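Long-range contacts in sporozoite-specific SAG protein (Toxoplasma gondii, PDB 2WNK), which is a SAG2-related surface antigen of the sporozoite stage, built from two SRS domains and probably displayed on the parasite membrane: residues Val24-Pro29 with Asn80-Thr85; Glu33-Ala38 with Val96-Gln101; Gln175-Glu180 with Lys230-Val235. All coordinates share one frame; numbering follows the deposited sequence.

Contact 1: residues Val24-Pro29 with Asn80-Thr85; sequences VRFNCP and NDFTLT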
ATOM      1  N   VAL A  24       0.867  -1.361  10.317  1.00 19.39           N
ATOM      2  CA  VAL A  24       0.341  -2.566  10.885  1.00 17.35           C
ATOM      3  C   VAL A  24       0.369  -2.437  12.388  1.00 16.40           C
ATOM      4  O   VAL A  24       1.380  -2.092  12.963  1.00 16.29           O
ATOM      5  CB  VAL A  24       1.172  -3.811  10.460  1.00 17.04           C
ATOM      6  CG1 VAL A  24       0.601  -5.059  11.103  1.00 20.31           C
ATOM      7  CG2 VAL A  24       1.173  -3.918   8.943  1.00 19.25           C
ATOM      8  N   ARG A  25      -0.758  -2.713  13.012  1.00 15.74           N
ATOM      9  CA  ARG A  25      -0.838  -2.706  14.473  1.00 15.92           C
ATOM     10  C   ARG A  25      -1.152  -4.109  14.920  1.00 16.17           C
ATOM     11  O   ARG A  25      -2.068  -4.754  14.394  1.00 16.67           O
ATOM     12  CB  ARG A  25      -1.911  -1.724  14.972  1.00 15.78           C
ATOM     13  CG  ARG A  25      -1.573  -0.286  14.726  1.00 17.75           C
ATOM     14  CD  ARG A  25      -2.722   0.652  15.168  1.00 18.96           C
ATOM     15  NE  ARG A  25      -2.507   2.002  14.640  1.00 20.95           N
ATOM     16  CZ  ARG A  25      -1.603   2.839  15.126  1.00 21.53           C
ATOM     17  NH1 ARG A  25      -0.845   2.463  16.158  1.00 21.53           N
ATOM     18  NH2 ARG A  25      -1.446   4.033  14.578  1.00 23.64           N
ATOM     19  N   PHE A  26      -0.362  -4.615  15.854  1.00 15.85           N
ATOM     20  CA  PHE A  26      -0.666  -5.899  16.444  1.00 15.24           C
ATOM     21  C   PHE A  26      -0.331  -5.907  17.922  1.00 15.96           C
ATOM     22  O   PHE A  26       0.359  -5.029  18.418  1.00 16.07           O
ATOM     23  CB  PHE A  26       0.064  -7.031  15.713  1.00 15.88           C
ATOM     24  CG  PHE A  26       1.562  -6.973  15.824  1.00 14.98           C
ATOM     25  CD1 PHE A  26       2.219  -7.657  16.839  1.00 15.01           C
ATOM     26  CD2 PHE A  26       2.315  -6.308  14.862  1.00 16.04           C
ATOM     27  CE1 PHE A  26       3.613  -7.658  16.930  1.00 16.35           C
ATOM     28  CE2 PHE A  26       3.723  -6.289  14.950  1.00 18.35           C
ATOM     29  CZ  PHE A  26       4.368  -6.975  15.998  1.00 16.09           C
ATOM     30  N   ASN A  27      -0.848  -6.909  18.617  1.00 14.61           N
ATOM     31  CA  ASN A  27      -0.703  -6.987  20.046  1.00 14.75           C
ATOM     32  C   ASN A  27      -0.163  -8.358  20.467  1.00 14.62           C
ATOM     33  O   ASN A  27      -0.594  -9.395  19.953  1.00 15.99           O
ATOM     34  CB  ASN A  27      -2.055  -6.705  20.707  1.00 15.06           C
ATOM     35  CG  ASN A  27      -2.102  -7.125  22.155  1.00 17.38           C
ATOM     36  OD1 ASN A  27      -2.578  -8.221  22.482  1.00 18.16           O
ATOM     37  ND2 ASN A  27      -1.607  -6.258  23.034  1.00 18.57           N
ATOM     38  N   CYS A  28       0.785  -8.321  21.388  1.00 12.70           N
ATOM     39  CA  CYS A  28       1.199  -9.523  22.149  1.00 13.18           C
ATOM     40  C   CYS A  28       0.457  -9.470  23.486  1.00 13.59           C
ATOM     41  O   CYS A  28       0.734  -8.587  24.302  1.00 14.43           O
ATOM     42  CB  CYS A  28       2.711  -9.524  22.397  1.00 12.83           C
ATOM     43  SG  CYS A  28       3.740  -9.837  20.861  1.00 14.75           S
ATOM     44  N   PRO A  29      -0.488 -10.390  23.683  1.00 13.42           N
ATOM     45  CA  PRO A  29      -1.367 -10.308  24.825  1.00 13.30           C
ATOM     46  C   PRO A  29      -0.646 -10.656  26.056  1.00 13.07           C
ATOM     47  O   PRO A  29       0.436 -11.112  26.094  1.00 13.90           O
ATOM     48  CB  PRO A  29      -2.436 -11.339  24.525  1.00 13.88           C
ATOM     49  CG  PRO A  29      -1.835 -12.313  23.774  1.00 13.45           C
ATOM     50  CD  PRO A  29      -0.885 -11.530  22.864  1.00 13.54           C
ATOM     51  N   ASN A  80       1.561  -5.997  25.207  1.00 14.58           N
ATOM     52  CA  ASN A  80       2.283  -4.928  24.515  1.00 14.59           C
ATOM     53  C   ASN A  80       1.743  -4.699  23.114  1.00 14.45           C
ATOM     54  O   ASN A  80       1.474  -5.641  22.399  1.00 13.86           O
ATOM     55  CB  ASN A  80       3.779  -5.254  24.417  1.00 15.36           C
ATOM     56  CG  ASN A  80       4.505  -5.025  25.724  1.00 15.74           C
ATOM     57  OD1 ASN A  80       4.556  -3.899  26.232  1.00 17.46           O
ATOM     58  ND2 ASN A  80       5.038  -6.098  26.310  1.00 16.57           N
ATOM     59  N   ASP A  81       1.603  -3.428  22.740  1.00 14.49           N
ATOM     60  CA  ASP A  81       1.088  -3.050  21.427  1.00 14.03           C
ATOM     61  C   ASP A  81       2.221  -2.572  20.533  1.00 14.36           C
ATOM     62  O   ASP A  81       3.057  -1.762  20.947  1.00 14.65           O
ATOM     63  CB  ASP A  81       0.081  -1.901  21.600  1.00 13.90           C
ATOM     64  CG  ASP A  81      -1.262  -2.355  22.192  1.00 16.09           C
ATOM     65  OD1 ASP A  81      -1.601  -3.552  22.183  1.00 18.07           O
ATOM     66  OD2 ASP A  81      -2.030  -1.482  22.645  1.00 16.66           O
ATOM     67  N   PHE A  82       2.252  -3.091  19.304  1.00 13.78           N
ATOM     68  CA  PHE A  82       3.311  -2.793  18.363  1.00 14.44           C
ATOM     69  C   PHE A  82       2.763  -2.126  17.116  1.00 15.24           C
ATOM     70  O   PHE A  82       1.674  -2.483  16.658  1.00 15.99           O
ATOM     71  CB  PHE A  82       4.040  -4.083  17.972  1.00 14.69           C
ATOM     72  CG  PHE A  82       4.717  -4.713  19.127  1.00 14.82           C
ATOM     73  CD1 PHE A  82       4.055  -5.659  19.913  1.00 12.03           C
ATOM     74  CD2 PHE A  82       5.954  -4.250  19.526  1.00 12.42           C
ATOM     75  CE1 PHE A  82       4.670  -6.171  21.047  1.00 14.91           C
ATOM     76  CE2 PHE A  82       6.564  -4.769  20.652  1.00 13.85           C
ATOM     77  CZ  PHE A  82       5.923  -5.727  21.412  1.00 13.39           C
ATOM     78  N   THR A  83       3.567  -1.234  16.540  1.00 14.33           N
ATOM     79  CA  THR A  83       3.188  -0.504  15.314  1.00 15.41           C
ATOM     80  C   THR A  83       4.332  -0.586  14.325  1.00 14.38           C
ATOM     81  O   THR A  83       5.414  -0.080  14.589  1.00 15.70           O
ATOM     82  CB  THR A  83       2.872   0.989  15.641  1.00 14.35           C
ATOM     83  OG1 THR A  83       1.870   1.022  16.649  1.00 16.66           O
ATOM     84  CG2 THR A  83       2.335   1.718  14.420  1.00 16.35           C
ATOM     85  N   LEU A  84       4.099  -1.225  13.178  1.00 14.95           N
ATOM     86  CA  LEU A  84       5.114  -1.311  12.161  1.00 15.28           C
ATOM     87  C   LEU A  84       4.681  -0.351  11.074  1.00 16.44           C
ATOM     88  O   LEU A  84       3.592  -0.503  10.502  1.00 15.54           O
ATOM     89  CB  LEU A  84       5.210  -2.725  11.569  1.00 15.47           C
ATOM     90  CG  LEU A  84       6.229  -2.764  10.416  1.00 17.01           C
ATOM     91  CD1 LEU A  84       7.655  -2.800  11.002  1.00 16.55           C
ATOM     92  CD2 LEU A  84       5.967  -3.958   9.429  1.00 18.07           C
ATOM     93  N   THR A  85       5.526   0.645  10.813  1.00 17.00           N
ATOM     94  CA  THR A  85       5.286   1.592   9.747  1.00 17.61           C
ATOM     95  C   THR A  85       6.225   1.315   8.602  1.00 18.53           C
ATOM     96  O   THR A  85       7.424   1.158   8.813  1.00 18.89           O
ATOM     97  CB  THR A  85       5.558   3.009  10.235  1.00 17.67           C
ATOM     98  OG1 THR A  85       4.623   3.319  11.266  1.00 18.86           O
ATOM     99  CG2 THR A  85       5.371   4.019   9.089  1.00 17.72           C
TER
HETATM  100  O   HOH W   1      -0.494  -0.156  17.782  1.00 27.54           O
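Val24 and Leu84 head an antiparallel ladder between strands 22-28 and 80-86; Val24 N to Leu84 O and Leu84 N to Val24 O are both 2.9 Å hydrogen bonds. Arg25 forms a non-hydrogen-bonded pair with Thr83, and the two side chains run side by side, pointing the same way. Thr83 CG2 lies over one face of the guanidinium, 3.7 Å from Arg25 NH1, while a water in the guanidinium plane accepts from NH1 and gives a weak bond to Phe82 O. One face of the Phe26 ring receives Phe82 CB, 3.5 Å from Phe26 CZ; the two rings, at 23° to each other, are slid apart and barely overlap. Asn27 ND2 donates at 2.8 Å to Asp81 OD1, which lies 22° out of the amide plane of Asn27. Gly78 O takes a further bond from ND2, and Ser5 OG hydrogen-bonds to Asn27 OD1. Cys28 pairs with Asn80 by two backbone bonds, and its SG, disulfide-linked to Cys100, comes obliquely to Phe82, 3.8 Å from CE1. This regular antiparallel pair at the edge of a three-stranded sheet is two-faced: Val24, Phe26 and Leu84 pack on strands 12-17 and 121-127 of the SRS sandwich's second sheet and Phe82 on Ile35, whereas the reverse face is polar, and bonds at both ends of the Asn27 amide fix its rotation.

Contact 2: residues Glu33-Ala38 with Val96-Gln101; sequences EEIKPA and VFFLCQ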
ATOM      1  N   GLU A  33       3.546 -11.861  26.609  1.00 16.78           N
ATOM      2  CA  GLU A  33       3.909 -10.428  26.731  1.00 18.66           C
ATOM      3  C   GLU A  33       4.763  -9.988  25.556  1.00 18.39           C
ATOM      4  O   GLU A  33       4.609  -8.869  25.068  1.00 17.59           O
ATOM      5  CB  GLU A  33       4.519 -10.178  28.122  1.00 19.14           C
ATOM      6  CG  GLU A  33       5.213  -8.884  28.265  1.00 23.14           C
ATOM      7  CD  GLU A  33       6.306  -9.009  29.267  1.00 27.02           C
ATOM      8  OE1 GLU A  33       7.246  -9.776  28.984  1.00 29.20           O
ATOM      9  OE2 GLU A  33       6.206  -8.348  30.339  1.00 29.39           O
ATOM     10  N   GLU A  34       5.809 -10.736  25.206  1.00 17.76           N
ATOM     11  CA  GLU A  34       7.193 -10.273  25.273  1.00 16.19           C
ATOM     12  C   GLU A  34       7.431 -10.550  23.758  1.00 15.93           C
ATOM     13  O   GLU A  34       7.235 -11.694  23.293  1.00 16.04           O
ATOM     14  CB  GLU A  34       8.190 -11.129  26.043  1.00 17.19           C
ATOM     15  CG  GLU A  34       9.635 -10.722  25.637  1.00 15.10           C
ATOM     16  CD  GLU A  34      10.722 -11.465  26.381  1.00 16.72           C
ATOM     17  OE1 GLU A  34      10.881 -11.185  27.577  1.00 17.08           O
ATOM     18  OE2 GLU A  34      11.386 -12.326  25.772  1.00 16.01           O
ATOM     19  N   ILE A  35       7.781  -9.541  22.959  1.00 15.36           N
ATOM     20  CA  ILE A  35       8.042  -9.792  21.524  1.00 14.80           C
ATOM     21  C   ILE A  35       9.459 -10.329  21.279  1.00 13.73           C
ATOM     22  O   ILE A  35      10.415 -10.006  22.020  1.00 14.18           O
ATOM     23  CB  ILE A  35       7.841  -8.511  20.648  1.00 13.75           C
ATOM     24  CG1 ILE A  35       7.744  -8.866  19.149  1.00 14.64           C
ATOM     25  CG2 ILE A  35       8.969  -7.561  20.875  1.00 14.08           C
ATOM     26  CD1 ILE A  35       7.434  -7.615  18.242  1.00 14.30           C
ATOM     27  N   LYS A  36       9.582 -11.156  20.241  1.00 13.80           N
ATOM     28  CA  LYS A  36      10.871 -11.644  19.756  1.00 13.74           C
ATOM     29  C   LYS A  36      10.967 -11.309  18.284  1.00 13.68           C
ATOM     30  O   LYS A  36       9.997 -11.500  17.564  1.00 13.59           O
ATOM     31  CB  LYS A  36      10.946 -13.158  19.891  1.00 14.80           C
ATOM     32  CG  LYS A  36      12.280 -13.692  19.398  1.00 15.72           C
ATOM     33  CD  LYS A  36      12.708 -14.848  20.234  1.00 26.05           C
ATOM     34  CE  LYS A  36      14.232 -14.957  20.262  1.00 27.83           C
ATOM     35  NZ  LYS A  36      14.645 -15.716  19.067  1.00 30.37           N
ATOM     36  N   PRO A  37      12.107 -10.765  17.824  1.00 14.34           N
ATOM     37  CA  PRO A  37      13.342 -10.469  18.558  1.00 14.63           C
ATOM     38  C   PRO A  37      13.101  -9.441  19.650  1.00 15.49           C
ATOM     39  O   PRO A  37      12.206  -8.587  19.527  1.00 14.61           O
ATOM     40  CB  PRO A  37      14.245  -9.817  17.493  1.00 15.10           C
ATOM     41  CG  PRO A  37      13.661 -10.250  16.166  1.00 15.01           C
ATOM     42  CD  PRO A  37      12.174 -10.287  16.426  1.00 14.35           C
ATOM     43  N   ALA A  38      13.939  -9.504  20.682  1.00 15.73           N
ATOM     44  CA  ALA A  38      13.879  -8.551  21.799  1.00 16.13           C
ATOM     45  C   ALA A  38      13.737  -7.117  21.295  1.00 17.01           C
ATOM     46  O   ALA A  38      14.493  -6.682  20.413  1.00 17.53           O
ATOM     47  CB  ALA A  38      15.138  -8.705  22.683  1.00 16.68           C
ATOM     48  N   VAL A  96       8.327 -10.349   6.901  1.00 15.56           N
ATOM     49  CA  VAL A  96       8.969 -10.321   8.198  1.00 15.00           C
ATOM     50  C   VAL A  96       8.098 -11.048   9.240  1.00 15.42           C
ATOM     51  O   VAL A  96       6.892 -11.159   9.082  1.00 14.56           O
ATOM     52  CB  VAL A  96       9.346  -8.905   8.691  1.00 15.28           C
ATOM     53  CG1 VAL A  96      10.342  -8.243   7.683  1.00 17.44           C
ATOM     54  CG2 VAL A  96       8.124  -8.016   8.863  1.00 15.06           C
ATOM     55  N   PHE A  97       8.729 -11.492  10.307  1.00 13.40           N
ATOM     56  CA  PHE A  97       8.057 -12.290  11.338  1.00 13.64           C
ATOM     57  C   PHE A  97       8.421 -11.817  12.705  1.00 13.19           C
ATOM     58  O   PHE A  97       9.543 -11.307  12.949  1.00 14.36           O
ATOM     59  CB  PHE A  97       8.490 -13.772  11.232  1.00 12.57           C
ATOM     60  CG  PHE A  97       8.176 -14.414   9.926  1.00 13.11           C
ATOM     61  CD1 PHE A  97       6.964 -15.056   9.760  1.00 12.45           C
ATOM     62  CD2 PHE A  97       9.072 -14.354   8.859  1.00 15.60           C
ATOM     63  CE1 PHE A  97       6.662 -15.674   8.557  1.00 13.83           C
ATOM     64  CE2 PHE A  97       8.777 -14.978   7.660  1.00 14.83           C
ATOM     65  CZ  PHE A  97       7.582 -15.625   7.510  1.00 14.76           C
ATOM     66  N   PHE A  98       7.467 -12.011  13.642  1.00 12.05           N
ATOM     67  CA  PHE A  98       7.772 -11.888  15.050  1.00 10.56           C
ATOM     68  C   PHE A  98       7.168 -13.047  15.823  1.00 11.36           C
ATOM     69  O   PHE A  98       6.276 -13.755  15.298  1.00 12.13           O
ATOM     70  CB  PHE A  98       7.143 -10.592  15.604  1.00 10.70           C
ATOM     71  CG  PHE A  98       7.592  -9.362  14.857  1.00 12.29           C
ATOM     72  CD1 PHE A  98       8.823  -8.773  15.160  1.00 13.11           C
ATOM     73  CD2 PHE A  98       6.811  -8.834  13.830  1.00 13.71           C
ATOM     74  CE1 PHE A  98       9.280  -7.643  14.496  1.00 13.97           C
ATOM     75  CE2 PHE A  98       7.259  -7.706  13.134  1.00 14.04           C
ATOM     76  CZ  PHE A  98       8.498  -7.116  13.468  1.00 12.33           C
ATOM     77  N   LEU A  99       7.629 -13.243  17.066  1.00 11.86           N
ATOM     78  CA  LEU A  99       6.905 -14.098  17.984  1.00 11.26           C
ATOM     79  C   LEU A  99       6.457 -13.318  19.206  1.00 12.56           C
ATOM     80  O   LEU A  99       7.196 -12.448  19.695  1.00 12.50           O
ATOM     81  CB  LEU A  99       7.819 -15.224  18.482  1.00 11.61           C
ATOM     82  CG  LEU A  99       8.108 -16.215  17.347  1.00 13.13           C
ATOM     83  CD1 LEU A  99       9.272 -17.140  17.704  1.00 16.14           C
ATOM     84  CD2 LEU A  99       6.842 -17.037  17.012  1.00 13.83           C
ATOM     85  N   CYS A 100       5.308 -13.710  19.757  1.00 12.81           N
ATOM     86  CA  CYS A 100       4.860 -13.238  21.054  1.00 13.30           C
ATOM     87  C   CYS A 100       5.089 -14.429  21.983  1.00 13.97           C
ATOM     88  O   CYS A 100       4.606 -15.535  21.694  1.00 14.98           O
ATOM     89  CB  CYS A 100       3.366 -12.908  21.008  1.00 14.48           C
ATOM     90  SG  CYS A 100       2.905 -11.480  19.934  1.00 14.17           S
ATOM     91  N   GLN A 101       5.838 -14.201  23.032  1.00 13.80           N
ATOM     92  CA  GLN A 101       6.254 -15.257  23.931  1.00 14.94           C
ATOM     93  C   GLN A 101       6.155 -14.834  25.370  1.00 15.95           C
ATOM     94  O   GLN A 101       6.067 -13.699  25.647  1.00 14.23           O
ATOM     95  CB  GLN A 101       7.691 -15.677  23.632  1.00 15.89           C
ATOM     96  CG  GLN A 101       8.755 -14.766  24.015  1.00 18.55           C
ATOM     97  CD  GLN A 101      10.136 -15.141  23.476  1.00 21.10           C
ATOM     98  OE1 GLN A 101      11.138 -14.601  23.880  1.00 22.15           O
ATOM     99  NE2 GLN A 101      10.160 -16.023  22.558  1.00 15.95           N
TER
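Ile35 and Phe98 form the apolar heart of this antiparallel pairing of strand 34-36 with strand 94-101. Ile35 CG1 stands anti to the backbone N (chi1 -165°) and the chain stays extended beyond it, bringing CD1 to 3.6 Å from Phe98 CD1 in an oblique approach. Pro37, preceded by a cis peptide bond, adds its CD to the same ring at 3.9 Å from Phe98 CD1, its side chain crossing that of Phe98 at about a right angle. Lys36 O lies at the ring edge, in the ring plane, and also accepts the backbone hydrogen bond from Leu99 N at 3.0 Å; Lys36 N returns one to Leu99 O. On the other face Gln101 places CG between its backbone N and carbonyl carbon (chi1 73°), against Glu34 O at 3.5 Å, and then extends between the side chains of Glu34 and Lys36, crossing both obliquely. Glu34 OE1 accepts from Gly104 N. Lys36 bends at chi2 and chi4, its aliphatic part beside Gln101 and its NZ in a long, weak ion pair with Glu56. Lys36 CB and Leu99 CB meet at 4.0 Å. Glu33 and Glu34 both face Gln101, a classic beta bulge, and the bond from Glu34 N to Gln101 O is weak.

Strand 34-36 is the outermost strand of its sheet, and strand 94-101 is hydrogen-bonded on its far side to strand 121-127. The ring of Phe98 also meets Phe26, Val123 and Ile125 in the domain interior, and Phe97 stacks on His124. Cys48 of strand 46-48 hydrogen-bonds backbone to backbone with Phe97, and Pro37 packs on Lys46 and Cys48.

Contact 3: residues Gln175-Glu180 with Lys230-Val235; sequences QGDSCE and KVLVTV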
ATOM      1  N   GLN A 175     -13.333  15.516 -17.172  1.00  7.84           N
ATOM      2  CA  GLN A 175     -12.743  16.235 -18.351  1.00  7.75           C
ATOM      3  C   GLN A 175     -11.562  17.037 -17.820  1.00  8.47           C
ATOM      4  O   GLN A 175     -11.689  17.707 -16.796  1.00  9.13           O
ATOM      5  CB  GLN A 175     -13.798  16.981 -19.145  1.00  9.07           C
ATOM      6  CG  GLN A 175     -14.669  15.984 -19.876  1.00 11.60           C
ATOM      7  CD  GLN A 175     -15.784  16.619 -20.623  1.00 16.58           C
ATOM      8  OE1 GLN A 175     -16.038  17.804 -20.480  1.00 19.95           O
ATOM      9  NE2 GLN A 175     -16.497  15.823 -21.405  1.00 17.01           N
ATOM     10  N   GLY A 176     -10.431  17.075 -18.529  1.00  8.73           N
ATOM     11  CA  GLY A 176      -9.470  18.199 -18.433  1.00  8.54           C
ATOM     12  C   GLY A 176      -9.873  19.555 -18.918  1.00  8.94           C
ATOM     13  O   GLY A 176     -10.763  19.625 -19.684  1.00  8.62           O
ATOM     14  N   ASP A 177      -9.205  20.616 -18.487  1.00  8.42           N
ATOM     15  CA  ASP A 177      -8.140  20.550 -17.478  1.00  9.78           C
ATOM     16  C   ASP A 177      -8.704  20.765 -16.070  1.00 10.52           C
ATOM     17  O   ASP A 177      -7.962  20.560 -15.094  1.00 11.66           O
ATOM     18  CB  ASP A 177      -7.164  21.674 -17.762  1.00  9.17           C
ATOM     19  CG  ASP A 177      -6.312  21.439 -18.997  1.00 13.49           C
ATOM     20  OD1 ASP A 177      -6.319  20.324 -19.536  1.00 13.43           O
ATOM     21  OD2 ASP A 177      -5.676  22.405 -19.461  1.00 18.66           O
ATOM     22  N   SER A 178      -9.961  21.231 -15.934  1.00 10.48           N
ATOM     23  CA  SER A 178     -10.496  21.598 -14.587  1.00 11.12           C
ATOM     24  C   SER A 178     -10.751  20.369 -13.733  1.00 12.92           C
ATOM     25  O   SER A 178     -10.756  20.447 -12.511  1.00 13.31           O
ATOM     26  CB  SER A 178     -11.775  22.437 -14.662  1.00 10.40           C
ATOM     27  OG  SER A 178     -12.805  21.685 -15.263  1.00 10.54           O
ATOM     28  N   CYS A 179     -10.902  19.238 -14.395  1.00 12.59           N
ATOM     29  CA  CYS A 179     -11.232  17.960 -13.732  1.00 14.72           C
ATOM     30  C   CYS A 179     -12.442  18.036 -12.832  1.00 15.73           C
ATOM     31  O   CYS A 179     -12.366  17.573 -11.681  1.00 17.14           O
ATOM     32  CB  CYS A 179     -10.005  17.432 -12.968  1.00 13.54           C
ATOM     33  SG  CYS A 179      -8.525  17.363 -13.933  1.00 15.11           S
ATOM     34  N   GLU A 180     -13.510  18.641 -13.359  1.00 15.79           N
ATOM     35  CA  GLU A 180     -14.805  18.908 -12.681  1.00 16.98           C
ATOM     36  C   GLU A 180     -16.008  18.206 -13.305  1.00 16.92           C
ATOM     37  O   GLU A 180     -16.914  17.780 -12.577  1.00 19.58           O
ATOM     38  CB  GLU A 180     -15.082  20.437 -12.629  1.00 16.49           C
ATOM     39  CG  GLU A 180     -14.148  21.103 -11.661  1.00 18.41           C
ATOM     40  CD  GLU A 180     -14.199  22.641 -11.651  1.00 19.02           C
ATOM     41  OE1 GLU A 180     -14.968  23.243 -12.419  1.00 19.94           O
ATOM     42  OE2 GLU A 180     -13.421  23.243 -10.846  1.00 25.39           O
ATOM     43  N   LYS A 230      -4.233  15.734  -8.975  1.00  6.81           N
ATOM     44  CA  LYS A 230      -4.903  15.511 -10.264  1.00  7.75           C
ATOM     45  C   LYS A 230      -3.974  14.697 -11.160  1.00  8.55           C
ATOM     46  O   LYS A 230      -2.802  14.962 -11.285  1.00 10.10           O
ATOM     47  CB  LYS A 230      -5.151  16.884 -10.900  1.00 10.15           C
ATOM     48  CG  LYS A 230      -6.284  17.673 -10.214  1.00 16.89           C
ATOM     49  CD  LYS A 230      -6.502  19.029 -10.912  1.00 21.65           C
ATOM     50  CE  LYS A 230      -7.400  19.951 -10.058  1.00 27.47           C
ATOM     51  NZ  LYS A 230      -7.261  21.402 -10.414  1.00 31.78           N
ATOM     52  N   VAL A 231      -4.539  13.752 -11.899  1.00  7.52           N
ATOM     53  CA  VAL A 231      -3.792  12.978 -12.876  1.00  8.14           C
ATOM     54  C   VAL A 231      -4.468  13.235 -14.214  1.00  7.59           C
ATOM     55  O   VAL A 231      -5.632  12.882 -14.480  1.00 10.23           O
ATOM     56  CB  VAL A 231      -3.824  11.455 -12.551  1.00  7.96           C
ATOM     57  CG1 VAL A 231      -2.958  10.692 -13.520  1.00 11.27           C
ATOM     58  CG2 VAL A 231      -3.312  11.271 -11.086  1.00  9.30           C
ATOM     59  N   LEU A 232      -3.708  13.844 -15.106  1.00  8.04           N
ATOM     60  CA  LEU A 232      -4.276  14.269 -16.388  1.00  8.73           C
ATOM     61  C   LEU A 232      -3.583  13.471 -17.486  1.00  9.57           C
ATOM     62  O   LEU A 232      -2.376  13.611 -17.697  1.00 10.32           O
ATOM     63  CB  LEU A 232      -4.012  15.785 -16.528  1.00 10.64           C
ATOM     64  CG  LEU A 232      -4.694  16.574 -17.625  1.00 16.91           C
ATOM     65  CD1 LEU A 232      -6.241  16.390 -17.621  1.00 17.38           C
ATOM     66  CD2 LEU A 232      -4.339  18.051 -17.441  1.00 18.54           C
ATOM     67  N   VAL A 233      -4.374  12.687 -18.202  1.00  8.62           N
ATOM     68  CA  VAL A 233      -3.831  11.843 -19.268  1.00 10.24           C
ATOM     69  C   VAL A 233      -4.242  12.410 -20.617  1.00  8.77           C
ATOM     70  O   VAL A 233      -5.425  12.462 -20.958  1.00 12.85           O
ATOM     71  CB  VAL A 233      -4.349  10.446 -19.179  1.00  8.60           C
ATOM     72  CG1 VAL A 233      -3.600   9.518 -20.146  1.00 13.03           C
ATOM     73  CG2 VAL A 233      -4.313   9.935 -17.754  1.00  9.53           C
ATOM     74  N   THR A 234      -3.252  12.740 -21.450  1.00  9.27           N
ATOM     75  CA  THR A 234      -3.528  13.148 -22.819  1.00  9.61           C
ATOM     76  C   THR A 234      -3.490  11.923 -23.732  1.00 10.26           C
ATOM     77  O   THR A 234      -2.501  11.172 -23.721  1.00 12.94           O
ATOM     78  CB  THR A 234      -2.547  14.223 -23.303  1.00 12.10           C
ATOM     79  OG1 THR A 234      -2.667  15.377 -22.446  1.00 11.63           O
ATOM     80  CG2 THR A 234      -2.859  14.614 -24.758  1.00 11.77           C
ATOM     81  N   VAL A 235      -4.562  11.703 -24.492  1.00  9.02           N
ATOM     82  CA  VAL A 235      -4.648  10.536 -25.356  1.00  9.60           C
ATOM     83  C   VAL A 235      -4.572  10.989 -26.808  1.00 10.24           C
ATOM     84  O   VAL A 235      -5.381  11.799 -27.272  1.00  9.70           O
ATOM     85  CB  VAL A 235      -5.971   9.760 -25.180  1.00  8.70           C
ATOM     86  CG1 VAL A 235      -6.013   8.531 -26.085  1.00  8.44           C
ATOM     87  CG2 VAL A 235      -6.153   9.302 -23.727  1.00 10.30           C
TER
HETATM   88  O   HOH W   2      -9.565  22.418 -11.077  1.00 34.75           O
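Gly176 approaches Leu232 and Cys179 approaches Lys230 without any backbone pairing: the CA atoms of Gly176 and Leu232 are 6.8 Å apart, the loop makes a cis peptide between Gly176 and Asp177, Cys179 takes a left-handed conformation, and a weak bond runs from Cys179 N to Gln175 O. Side chains from both segments make the contact, chiefly Leu232 and Lys230 from the strand. Leu232 sets CG anti to its backbone N (chi1 -169°), on the side of the loop. Its CD1 rests 3.8 Å from Gly176 CA, where the absence of a side chain lets the methyl come right against the backbone, and CD2 lies 3.7 Å from Asp177 OD1, the two side chains crossing at about a right angle. That carboxylate oxygen has its polar partner elsewhere, in a salt bridge with Lys216. Cys179 directs its CB toward the strand, and SG touches the aliphatic part of Lys230, 4.0 Å from CD. Beyond CG the lysine is extended; CD lies beside the sulfur and NZ reaches a water near Ser178 O. This water bridges the two, accepting from Lys230 NZ at 2.6 Å and donating to Ser178 O at 2.7 Å. Glu180 OE2, 6.4 Å from Lys230 NZ, is too far for an ion pair but may add a mild electrostatic attraction.

The arrangement is a disulfide-tied loop packed on a central strand of a sheet in the second SRS domain. The loop joins strand 172-174 to strand 182-184, and the Cys179-Cys218 disulfide ties it to strand 215-222. That strand lies next to strand 228-235 on one side, antiparallel to it; on the other, strand 142-147 runs parallel, with Thr142 touching both Lys230 and Leu232.

Contacts 1 and 2 belong to one SRS domain, and their centres are 10 Å apart. Their segments alternate along the chain, and the two strand pairs lie in different sheets. The Cys28-Cys100 disulfide, with SG atoms 2.1 Å apart, joins them covalently. Phe82 CZ packs 3.5 Å from Ile35 CB, and Asn80 ND2 probably bonds Glu33 O at 3.1 Å. Contact 3 lies in the second SRS domain, on the opposite side of the chain's centre: its own centre is 41 Å from that of contact 1 and 48 Å from that of contact 2, with nearest atoms about 23 Å and about 30 Å away. There too a cystine holds elements together, here a loop and a strand.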